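Local coordinates for protein Na-K-Cl cotransporter (Methanosarcina acetivorans, PDB 3G40) that probably carries chloride together with cations across the membrane as a member of the SLC12A family, represented here by its C-terminal cytoplasmic domain, at residues S111-L117 against M139-S145. Sequence-based numbering, arbitrary orientation.
Sequences SILFLRL and MGVLLFS
Start with two extended neighbours, strands 112-116 and 140-145, running the same way at 18° with their axes 4.4 Å apart at closest approach; Ile112 pairs with Gly140, and the register holds to Arg116 with Phe144. At the entry, Met139 points toward the partner segment, its CE 3.9 Å from Leu113 CB. Gly140 N donates a weak hydrogen bond to Ser111 O (3.5 Å), while Gly140 O accepts one from Leu113 N at 2.8 Å. Val141 turns to the face of Leu113 and Leu115, touching Leu115 CD1 through CG1 (4.2 Å). Leu142 hydrogen-bonds through both backbone groups: N to Leu113 O and O from Leu115 N, each 2.8 Å; its CG lies 3.7 Å from Ile112 CG2. Leu143 (chi1 t) brings CD1 to 3.9 Å from Leu115 CB and 3.8 Å from Leu117 CB. Phe144 repeats these hydrogen bonds, N to Leu115 O and O from Leu117 N, both 2.8 Å; Phe144 CB lies 3.7 Å from Phe114 CZ, and the Phe144 ring meets that of Phe39 on helix 30-44. At Ser145 a water joins OG to Leu117 O, 2.7 Å from each. Helix 124-136 packs on Leu113, Leu115 and Val141, linking the strands as a beta-alpha-beta unit in the middle of this alpha/beta domain's mixed ten-stranded sheet.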
loop_
_atom_site.group_PDB
_atom_site.type_symbol
_atom_site.label_atom_id
_atom_site.label_comp_id
_atom_site.label_asym_id
_atom_site.label_seq_id
_atom_site.Cartn_x
_atom_site.Cartn_y
_atom_site.Cartn_z
ATOM N N SER A 111 -21.680 14.948 2.768
ATOM C CA SER A 111 -20.567 14.549 1.926
ATOM C C SER A 111 -19.262 15.051 2.524
ATOM O O SER A 111 -19.257 16.030 3.254
ATOM C CB SER A 111 -20.747 15.098 0.514
ATOM O OG SER A 111 -21.732 14.350 -0.186
ATOM N N ILE A 112 -18.170 14.360 2.200
ATOM C CA ILE A 112 -16.810 14.749 2.576
ATOM C C ILE A 112 -15.932 14.735 1.326
ATOM O O ILE A 112 -15.916 13.753 0.590
ATOM C CB ILE A 112 -16.219 13.734 3.555
ATOM C CG1 ILE A 112 -17.067 13.671 4.832
ATOM C CG2 ILE A 112 -14.742 14.052 3.869
ATOM C CD1 ILE A 112 -16.773 12.457 5.694
ATOM N N LEU A 113 -15.198 15.814 1.091
ATOM C CA LEU A 113 -14.276 15.881 -0.042
ATOM C C LEU A 113 -12.934 15.226 0.300
ATOM O O LEU A 113 -12.270 15.634 1.251
ATOM C CB LEU A 113 -14.036 17.344 -0.427
ATOM C CG LEU A 113 -13.075 17.565 -1.596
ATOM C CD1 LEU A 113 -13.614 16.902 -2.873
ATOM C CD2 LEU A 113 -12.863 19.044 -1.816
ATOM N N PHE A 114 -12.536 14.227 -0.487
ATOM C CA PHE A 114 -11.274 13.524 -0.274
ATOM C C PHE A 114 -10.204 13.974 -1.268
ATOM O O PHE A 114 -10.326 13.739 -2.472
ATOM C CB PHE A 114 -11.484 12.013 -0.370
ATOM C CG PHE A 114 -10.275 11.204 0.021
ATOM C CD1 PHE A 114 -10.170 10.681 1.299
ATOM C CD2 PHE A 114 -9.248 10.971 -0.884
ATOM C CE1 PHE A 114 -9.057 9.925 1.680
ATOM C CE2 PHE A 114 -8.124 10.218 -0.507
ATOM C CZ PHE A 114 -8.037 9.696 0.782
ATOM N N LEU A 115 -9.148 14.601 -0.749
ATOM C CA LEU A 115 -8.076 15.129 -1.584
ATOM C C LEU A 115 -6.748 14.507 -1.222
ATOM O O LEU A 115 -6.464 14.244 -0.052
ATOM C CB LEU A 115 -7.951 16.640 -1.410
ATOM C CG LEU A 115 -9.182 17.498 -1.696
ATOM C CD1 LEU A 115 -8.914 18.926 -1.287
ATOM C CD2 LEU A 115 -9.545 17.421 -3.171
ATOM N N ARG A 116 -5.927 14.303 -2.235
ATOM C CA ARG A 116 -4.569 13.843 -2.043
ATOM C C ARG A 116 -3.659 15.070 -1.998
ATOM O O ARG A 116 -3.827 16.018 -2.770
ATOM C CB ARG A 116 -4.182 12.900 -3.188
ATOM C CG ARG A 116 -2.772 12.352 -3.141
ATOM C CD ARG A 116 -2.447 11.580 -4.417
ATOM N NE ARG A 116 -1.016 11.612 -4.701
ATOM C CZ ARG A 116 -0.448 12.447 -5.563
ATOM N NH1 ARG A 116 -1.196 13.308 -6.239
ATOM N NH2 ARG A 116 0.865 12.418 -5.756
ATOM N N LEU A 117 -2.712 15.064 -1.071
ATOM C CA LEU A 117 -1.720 16.128 -0.990
ATOM C C LEU A 117 -0.500 15.684 -1.796
ATOM O O LEU A 117 0.239 14.795 -1.380
ATOM C CB LEU A 117 -1.324 16.384 0.479
ATOM C CG LEU A 117 -0.381 17.553 0.790
ATOM C CD1 LEU A 117 -0.947 18.889 0.332
ATOM C CD2 LEU A 117 -0.059 17.593 2.286
ATOM N N MET A 139 -19.567 20.809 3.383
ATOM C CA MET A 139 -18.721 19.630 3.238
ATOM C C MET A 139 -17.491 19.612 4.146
ATOM O O MET A 139 -16.807 20.619 4.315
ATOM C CB MET A 139 -18.279 19.446 1.783
ATOM C CG MET A 139 -19.339 18.846 0.889
ATOM S SD MET A 139 -18.753 18.650 -0.805
ATOM C CE MET A 139 -17.917 17.069 -0.758
ATOM N N GLY A 140 -17.213 18.448 4.714
ATOM C CA GLY A 140 -15.951 18.223 5.392
ATOM C C GLY A 140 -14.878 17.960 4.351
ATOM O O GLY A 140 -15.185 17.693 3.181
ATOM N N VAL A 141 -13.621 18.050 4.764
ATOM C CA VAL A 141 -12.507 17.761 3.868
ATOM C C VAL A 141 -11.528 16.799 4.540
ATOM O O VAL A 141 -11.183 16.968 5.720
ATOM C CB VAL A 141 -11.757 19.047 3.449
ATOM C CG1 VAL A 141 -10.556 18.708 2.571
ATOM C CG2 VAL A 141 -12.705 20.003 2.718
ATOM N N LEU A 142 -11.111 15.773 3.796
ATOM C CA LEU A 142 -10.017 14.905 4.217
ATOM C C LEU A 142 -8.860 15.131 3.265
ATOM O O LEU A 142 -9.004 14.979 2.054
ATOM C CB LEU A 142 -10.434 13.434 4.184
ATOM C CG LEU A 142 -11.456 12.992 5.232
ATOM C CD1 LEU A 142 -11.862 11.544 4.995
ATOM C CD2 LEU A 142 -10.879 13.167 6.661
ATOM N N LEU A 143 -7.714 15.523 3.802
ATOM C CA LEU A 143 -6.538 15.728 2.967
ATOM C C LEU A 143 -5.488 14.676 3.319
ATOM O O LEU A 143 -4.983 14.624 4.447
ATOM C CB LEU A 143 -6.005 17.150 3.143
ATOM C CG LEU A 143 -4.717 17.517 2.408
ATOM C CD1 LEU A 143 -4.931 17.617 0.881
ATOM C CD2 LEU A 143 -4.153 18.815 2.975
ATOM N N PHE A 144 -5.180 13.817 2.353
ATOM C CA PHE A 144 -4.365 12.641 2.611
ATOM C C PHE A 144 -2.925 12.809 2.127
ATOM O O PHE A 144 -2.674 13.101 0.961
ATOM C CB PHE A 144 -5.043 11.426 1.975
ATOM C CG PHE A 144 -4.303 10.131 2.153
ATOM C CD1 PHE A 144 -3.722 9.791 3.380
ATOM C CD2 PHE A 144 -4.227 9.230 1.105
ATOM C CE1 PHE A 144 -3.062 8.580 3.534
ATOM C CE2 PHE A 144 -3.577 8.018 1.251
ATOM C CZ PHE A 144 -2.987 7.690 2.466
ATOM N N SER A 145 -1.971 12.632 3.038
ATOM C CA SER A 145 -0.570 12.774 2.673
ATOM C C SER A 145 0.113 11.427 2.877
ATOM O O SER A 145 0.600 11.107 3.965
ATOM C CB SER A 145 0.085 13.883 3.501
ATOM O OG SER A 145 1.432 14.090 3.113
HETATM O O HOH W 1 2.079 14.778 0.622
#